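N-methyltransferase (PDB 5BSZ) probably transfers a methyl group from S-adenosylmethionine to the amino nitrogen of a deoxysugar in the making of kedarcidin, and binds S-adenosyl-L-homocysteine and thymidine. Local coordinates at residues V164-E168 with G169-V173; R87-A91 with T92-Q96. All coordinates share one frame; numbering follows the deposited sequence.

Contact 1: residues V164-E168 with G169-V173; sequences VVEGE and GRTVV
Val165 and Val172 form an antiparallel hydrogen-bonded pair in a two-stranded ladder, with Val164, Glu166, Thr171 and Val173 on one face and Val165 and Val172 on the other. The N-H and C=O of each bond those of its partner: Val165 N meets Val172 O at 2.8 Å (162° at the hydrogen), and Val172 N returns to Val165 O at 2.9 Å. Segments 164-166 and 171-173 run antiparallel at 179°, and the non-hydrogen-bonded pairs Val164-Val173 and Glu166-Thr171 flank the bonded one, as in a regular hairpin. At its tip, Gly167 N donates to Arg170 O over 2.6 Å, and Glu168 and Gly169 take type II turn angles; the positive phi of Gly169 favours glycine there. Val164 and Val173 stand next to each other, their CG1 methyls 4.1 Å apart. Beyond them, Glu166 CG, anti to its own N (chi1 178°), runs alongside Thr171 OG1 at 3.6 Å. Thr171 OG1 also lies 2.8 Å from a water oxygen, which reaches Gly167 O weakly. His162 and Leu175 of the second subunit pack on this face. Arg170 NH1 forms a salt bridge with Asp195 OD1 on strand 184-195. The chemistry implies a hairpin aligned by backbone bonds, its mixed face contributing to the subunit interface.

Contact 2: residues R87-A91 with T92-Q96; sequences RKLTA and TPVHQ. With EDO (1,2-ethanediol), chain D.
This is the turn of a beta-alpha-beta crossover in the Rossmann-like methyltransferase domain, where helix 79-88 ends and the chain enters the edge strand 94-96. Leu89, the first residue to leave helical backbone angles, packs obliquely against Thr92: Leu89 CB lies 3.8 Å from Thr92 CB, and Leu89 CD1 4.0 Å from Thr92 CG2. Leu89 CD1 also reaches Val94 CG2 at 4.2 Å, so one leucine methyl touches both the turn and the strand. With chi1 at -53°, Thr92 turns its hydroxyl back over the bend, OG1 standing 3.1 Å from Thr90 O; that hydrogen bond is uncertain, as the proton could go to another acceptor. Ala91 makes the bend between them with positive phi (57°). Leu62 and Ala63 of helix 60-65 also touch Leu89, Ala72 touches Thr92, and Glu86 OE2 accepts from Val94 N. An ethanediol, probably from the crystallisation liquor, sits by the carbonyls at the helix end, but its fit is too close to be trusted in detail. Val94's side chain comes about 4 Å from that of Glu76, which binds S-adenosyl-L-homocysteine. The chemistry is mainly apolar: a leucine-centred cluster closes the turn, and its strand end adjoins a cofactor-binding residue.

After the elements from strand 4-14 to helix 60-65, the chain passes through strand 71-76 and helix 79-88 to contact 2, which closes the short turn into strand 94-96, an outermost strand of the mixed seven-stranded sheet. Strands 110-113 and 143-146 come next; then the antiparallel four-stranded sheet is inserted from 160 to 209, opening with contact 1, the tight hairpin joining 160-166 to 171-181. The chain returns to finish the mixed sheet with 225-230 and 240-245. The two closures are in series, neither nesting nor crossing. The centres of contact 1 and contact 2 are 30 Å apart and the nearest atoms of contacts 1 and 2 about 15 Å, so they do not touch.

Contact 1: residues V164-E168 with G169-V173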
ATOM      1  N   VAL A 164       0.199 -21.008  -4.782  1.00 28.95           N
ATOM      2  CA  VAL A 164       0.978 -20.437  -5.858  1.00 28.39           C
ATOM      3  C   VAL A 164       0.469 -21.006  -7.155  1.00 31.30           C
ATOM      4  O   VAL A 164       0.251 -22.207  -7.239  1.00 37.27           O
ATOM      5  CB  VAL A 164       2.469 -20.843  -5.803  1.00 30.55           C
ATOM      6  CG1 VAL A 164       3.220 -20.146  -6.930  1.00 34.38           C
ATOM      7  CG2 VAL A 164       3.104 -20.508  -4.466  1.00 33.35           C
ATOM      8  N   VAL A 165       0.324 -20.176  -8.179  1.00 32.48           N
ATOM      9  CA  VAL A 165      -0.040 -20.663  -9.513  1.00 33.51           C
ATOM     10  C   VAL A 165       0.955 -20.016 -10.479  1.00 37.09           C
ATOM     11  O   VAL A 165       0.961 -18.796 -10.631  1.00 34.25           O
ATOM     12  CB  VAL A 165      -1.490 -20.268  -9.848  1.00 36.01           C
ATOM     13  CG1 VAL A 165      -1.833 -20.551 -11.300  1.00 41.02           C
ATOM     14  CG2 VAL A 165      -2.454 -21.012  -8.932  1.00 40.28           C
ATOM     15  N   GLU A 166       1.804 -20.825 -11.099  1.00 34.59           N
ATOM     16  CA  GLU A 166       2.898 -20.364 -11.958  1.00 37.61           C
ATOM     17  C   GLU A 166       2.570 -20.767 -13.381  1.00 44.85           C
ATOM     18  O   GLU A 166       2.604 -21.941 -13.721  1.00 48.08           O
ATOM     19  CB  GLU A 166       4.240 -20.966 -11.516  1.00 42.26           C
ATOM     20  CG  GLU A 166       5.392 -20.544 -12.420  1.00 48.56           C
ATOM     21  CD  GLU A 166       6.706 -21.177 -12.027  1.00 54.85           C
ATOM     22  OE1 GLU A 166       7.740 -20.794 -12.611  1.00 60.04           O
ATOM     23  OE2 GLU A 166       6.705 -22.041 -11.125  1.00 63.26           O
ATOM     24  N   GLY A 167       2.193 -19.803 -14.203  1.00 47.60           N
ATOM     25  CA  GLY A 167       1.778 -20.080 -15.562  1.00 49.44           C
ATOM     26  C   GLY A 167       2.880 -19.626 -16.501  1.00 58.62           C
ATOM     27  O   GLY A 167       4.001 -19.297 -16.075  1.00 51.05           O
ATOM     28  N   GLU A 168       2.547 -19.603 -17.787  1.00 60.80           N
ATOM     29  CA  GLU A 168       3.447 -19.066 -18.797  1.00 67.61           C
ATOM     30  C   GLU A 168       3.378 -17.533 -18.795  1.00 51.14           C
ATOM     31  O   GLU A 168       2.349 -16.928 -19.121  1.00 55.27           O
ATOM     32  CB  GLU A 168       3.128 -19.646 -20.187  1.00 69.61           C
ATOM     33  CG  GLU A 168       4.274 -19.561 -21.194  1.00 78.28           C
ATOM     34  CD  GLU A 168       5.501 -20.401 -20.835  1.00 84.91           C
ATOM     35  OE1 GLU A 168       5.487 -21.170 -19.845  1.00 71.35           O
ATOM     36  OE2 GLU A 168       6.514 -20.294 -21.559  1.00 90.08           O
ATOM     37  N   GLY A 169       4.488 -16.908 -18.421  1.00 42.19           N
ATOM     38  CA  GLY A 169       4.539 -15.438 -18.348  1.00 47.09           C
ATOM     39  C   GLY A 169       3.761 -14.749 -17.219  1.00 38.97           C
ATOM     40  O   GLY A 169       3.673 -13.530 -17.226  1.00 34.26           O
ATOM     41  N   ARG A 170       3.202 -15.512 -16.279  1.00 38.08           N
ATOM     42  CA  ARG A 170       2.396 -15.010 -15.158  1.00 38.78           C
ATOM     43  C   ARG A 170       2.457 -15.965 -13.958  1.00 36.18           C
ATOM     44  O   ARG A 170       2.371 -17.184 -14.104  1.00 32.57           O
ATOM     45  CB  ARG A 170       0.954 -14.815 -15.589  1.00 45.55           C
ATOM     46  CG  ARG A 170       0.057 -14.173 -14.540  1.00 55.76           C
ATOM     47  CD  ARG A 170      -1.060 -13.388 -15.216  1.00 60.80           C
ATOM     48  NE  ARG A 170      -2.150 -13.031 -14.309  1.00 70.28           N
ATOM     49  CZ  ARG A 170      -2.315 -11.845 -13.718  1.00 80.52           C
ATOM     50  NH1 ARG A 170      -1.453 -10.848 -13.904  1.00 87.64           N
ATOM     51  NH2 ARG A 170      -3.361 -11.637 -12.923  1.00 69.89           N
ATOM     52  N   THR A 171       2.700 -15.406 -12.781  1.00 28.62           N
ATOM     53  CA  THR A 171       2.745 -16.120 -11.509  1.00 27.85           C
ATOM     54  C   THR A 171       1.842 -15.372 -10.507  1.00 28.61           C
ATOM     55  O   THR A 171       1.922 -14.162 -10.411  1.00 25.27           O
ATOM     56  CB  THR A 171       4.171 -16.150 -10.950  1.00 25.01           C
ATOM     57  OG1 THR A 171       4.989 -17.008 -11.726  1.00 30.48           O
ATOM     58  CG2 THR A 171       4.229 -16.707  -9.568  1.00 27.35           C
ATOM     59  N   VAL A 172       0.986 -16.079  -9.769  1.00 26.91           N
ATOM     60  CA  VAL A 172       0.170 -15.480  -8.717  1.00 27.24           C
ATOM     61  C   VAL A 172       0.389 -16.226  -7.426  1.00 25.27           C
ATOM     62  O   VAL A 172       0.308 -17.448  -7.395  1.00 30.48           O
ATOM     63  CB  VAL A 172      -1.325 -15.562  -9.109  1.00 27.27           C
ATOM     64  CG1 VAL A 172      -2.227 -14.961  -8.045  1.00 28.00           C
ATOM     65  CG2 VAL A 172      -1.514 -14.865 -10.441  1.00 29.60           C
ATOM     66  N   VAL A 173       0.714 -15.510  -6.359  1.00 19.44           N
ATOM     67  CA  VAL A 173       0.833 -16.100  -5.064  1.00 21.14           C
ATOM     68  C   VAL A 173      -0.223 -15.529  -4.147  1.00 21.02           C
ATOM     69  O   VAL A 173      -0.591 -14.356  -4.277  1.00 22.49           O
ATOM     70  CB  VAL A 173       2.234 -15.858  -4.487  1.00 28.78           C
ATOM     71  CG1 VAL A 173       3.273 -16.366  -5.467  1.00 28.16           C
ATOM     72  CG2 VAL A 173       2.469 -14.378  -4.280  1.00 28.54           C
TER
HETATM   73  O   HOH W   1       5.649 -16.958 -14.431  1.00 41.48           O

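Contact 2: residues R87-A91 with T92-Q96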
ATOM      1  N   ARG A  87     -22.945 -17.220 -17.499  1.00 38.31           N
ATOM      2  CA  ARG A  87     -22.083 -17.646 -18.580  1.00 40.93           C
ATOM      3  C   ARG A  87     -21.768 -19.125 -18.508  1.00 37.77           C
ATOM      4  O   ARG A  87     -21.746 -19.778 -19.546  1.00 37.39           O
ATOM      5  CB  ARG A  87     -20.770 -16.861 -18.498  1.00 46.84           C
ATOM      6  CG  ARG A  87     -20.132 -16.501 -19.827  1.00 56.76           C
ATOM      7  CD  ARG A  87     -18.904 -15.616 -19.624  1.00 53.99           C
ATOM      8  NE  ARG A  87     -19.239 -14.347 -18.978  1.00 62.19           N
ATOM      9  CZ  ARG A  87     -18.661 -13.851 -17.882  1.00 61.28           C
ATOM     10  NH1 ARG A  87     -17.665 -14.477 -17.258  1.00 58.79           N
ATOM     11  NH2 ARG A  87     -19.084 -12.690 -17.411  1.00 60.88           N
ATOM     12  N   LYS A  88     -21.501 -19.668 -17.316  1.00 35.81           N
ATOM     13  CA  LYS A  88     -21.019 -21.048 -17.218  1.00 31.06           C
ATOM     14  C   LYS A  88     -22.129 -22.084 -17.334  1.00 31.12           C
ATOM     15  O   LYS A  88     -21.874 -23.203 -17.694  1.00 33.49           O
ATOM     16  CB  LYS A  88     -20.236 -21.257 -15.929  1.00 40.86           C
ATOM     17  CG  LYS A  88     -20.025 -22.705 -15.518  1.00 43.63           C
ATOM     18  CD  LYS A  88     -19.599 -22.732 -14.057  1.00 47.30           C
ATOM     19  CE  LYS A  88     -18.117 -22.438 -13.973  1.00 52.43           C
ATOM     20  NZ  LYS A  88     -17.772 -21.764 -12.700  1.00 57.81           N
ATOM     21  N   LEU A  89     -23.360 -21.708 -17.017  1.00 26.54           N
ATOM     22  CA  LEU A  89     -24.482 -22.620 -16.936  1.00 27.44           C
ATOM     23  C   LEU A  89     -25.269 -22.500 -18.249  1.00 29.43           C
ATOM     24  O   LEU A  89     -25.045 -21.575 -19.016  1.00 32.32           O
ATOM     25  CB  LEU A  89     -25.353 -22.242 -15.735  1.00 24.03           C
ATOM     26  CG  LEU A  89     -24.599 -22.377 -14.398  1.00 27.43           C
ATOM     27  CD1 LEU A  89     -25.400 -21.737 -13.256  1.00 26.24           C
ATOM     28  CD2 LEU A  89     -24.355 -23.859 -14.153  1.00 29.47           C
ATOM     29  N   THR A  90     -26.162 -23.438 -18.515  1.00 31.99           N
ATOM     30  CA  THR A  90     -27.057 -23.395 -19.688  1.00 33.85           C
ATOM     31  C   THR A  90     -28.490 -23.233 -19.241  1.00 30.73           C
ATOM     32  O   THR A  90     -28.998 -24.062 -18.496  1.00 32.03           O
ATOM     33  CB  THR A  90     -26.929 -24.698 -20.523  1.00 38.46           C
ATOM     34  OG1 THR A  90     -25.605 -24.757 -21.059  1.00 39.71           O
ATOM     35  CG2 THR A  90     -27.943 -24.748 -21.696  1.00 37.35           C
ATOM     36  N   ALA A  91     -29.145 -22.144 -19.626  1.00 32.61           N
ATOM     37  CA  ALA A  91     -30.579 -21.996 -19.332  1.00 43.04           C
ATOM     38  C   ALA A  91     -30.876 -22.102 -17.843  1.00 40.44           C
ATOM     39  O   ALA A  91     -31.958 -22.534 -17.456  1.00 31.24           O
ATOM     40  CB  ALA A  91     -31.413 -23.040 -20.061  1.00 49.63           C
ATOM     41  N   THR A  92     -29.918 -21.692 -17.020  1.00 35.65           N
ATOM     42  CA  THR A  92     -30.110 -21.597 -15.578  1.00 30.87           C
ATOM     43  C   THR A  92     -29.965 -20.128 -15.205  1.00 26.76           C
ATOM     44  O   THR A  92     -28.871 -19.565 -15.313  1.00 32.70           O
ATOM     45  CB  THR A  92     -29.077 -22.465 -14.841  1.00 28.66           C
ATOM     46  OG1 THR A  92     -29.120 -23.787 -15.372  1.00 29.54           O
ATOM     47  CG2 THR A  92     -29.346 -22.555 -13.338  1.00 24.90           C
ATOM     48  N   PRO A  93     -31.073 -19.503 -14.770  1.00 22.75           N
ATOM     49  CA  PRO A  93     -30.974 -18.109 -14.449  1.00 23.11           C
ATOM     50  C   PRO A  93     -30.195 -17.956 -13.133  1.00 23.10           C
ATOM     51  O   PRO A  93     -30.367 -18.774 -12.225  1.00 20.74           O
ATOM     52  CB  PRO A  93     -32.412 -17.687 -14.275  1.00 24.62           C
ATOM     53  CG  PRO A  93     -33.149 -18.930 -13.881  1.00 24.99           C
ATOM     54  CD  PRO A  93     -32.437 -20.039 -14.586  1.00 24.54           C
ATOM     55  N   VAL A  94     -29.381 -16.913 -13.079  1.00 23.55           N
ATOM     56  CA  VAL A  94     -28.760 -16.423 -11.855  1.00 19.83           C
ATOM     57  C   VAL A  94     -29.225 -15.013 -11.633  1.00 20.57           C
ATOM     58  O   VAL A  94     -28.975 -14.099 -12.439  1.00 20.71           O
ATOM     59  CB  VAL A  94     -27.241 -16.524 -11.961  1.00 20.29           C
ATOM     60  CG1 VAL A  94     -26.618 -16.262 -10.592  1.00 22.67           C
ATOM     61  CG2 VAL A  94     -26.842 -17.926 -12.405  1.00 22.90           C
ATOM     62  N   HIS A  95     -29.934 -14.845 -10.531  1.00 15.91           N
ATOM     63  CA  HIS A  95     -30.585 -13.589 -10.224  1.00 20.17           C
ATOM     64  C   HIS A  95     -29.675 -12.737  -9.311  1.00 21.50           C
ATOM     65  O   HIS A  95     -29.063 -13.256  -8.375  1.00 21.32           O
ATOM     66  CB  HIS A  95     -31.852 -13.886  -9.430  1.00 21.77           C
ATOM     67  CG  HIS A  95     -32.801 -14.810 -10.116  1.00 27.52           C
ATOM     68  ND1 HIS A  95     -33.724 -14.362 -11.041  1.00 31.15           N
ATOM     69  CD2 HIS A  95     -33.039 -16.137  -9.954  1.00 25.86           C
ATOM     70  CE1 HIS A  95     -34.467 -15.380 -11.445  1.00 25.22           C
ATOM     71  NE2 HIS A  95     -34.057 -16.472 -10.817  1.00 25.29           N
ATOM     72  N   GLN A  96     -29.606 -11.441  -9.571  1.00 18.27           N
ATOM     73  CA  GLN A  96     -28.922 -10.515  -8.695  1.00 19.13           C
ATOM     74  C   GLN A  96     -29.837 -10.156  -7.554  1.00 21.95           C
ATOM     75  O   GLN A  96     -30.849  -9.498  -7.768  1.00 29.56           O
ATOM     76  CB  GLN A  96     -28.492  -9.261  -9.460  1.00 23.67           C
ATOM     77  CG  GLN A  96     -27.627  -8.432  -8.544  1.00 29.10           C
ATOM     78  CD  GLN A  96     -27.263  -7.046  -9.027  1.00 36.71           C
ATOM     79  OE1 GLN A  96     -27.966  -6.421  -9.805  1.00 37.75           O
ATOM     80  NE2 GLN A  96     -26.174  -6.533  -8.492  1.00 31.04           N
TER
HETATM   81  C1  EDO D 303     -24.143 -19.618 -20.746  1.00 49.38           C
HETATM   82  O1  EDO D 303     -23.590 -20.764 -21.412  1.00 55.05           O
HETATM   83  C2  EDO D 303     -25.646 -19.561 -20.971  1.00 52.14           C
HETATM   84  O2  EDO D 303     -26.305 -19.334 -19.719  1.00 52.02           O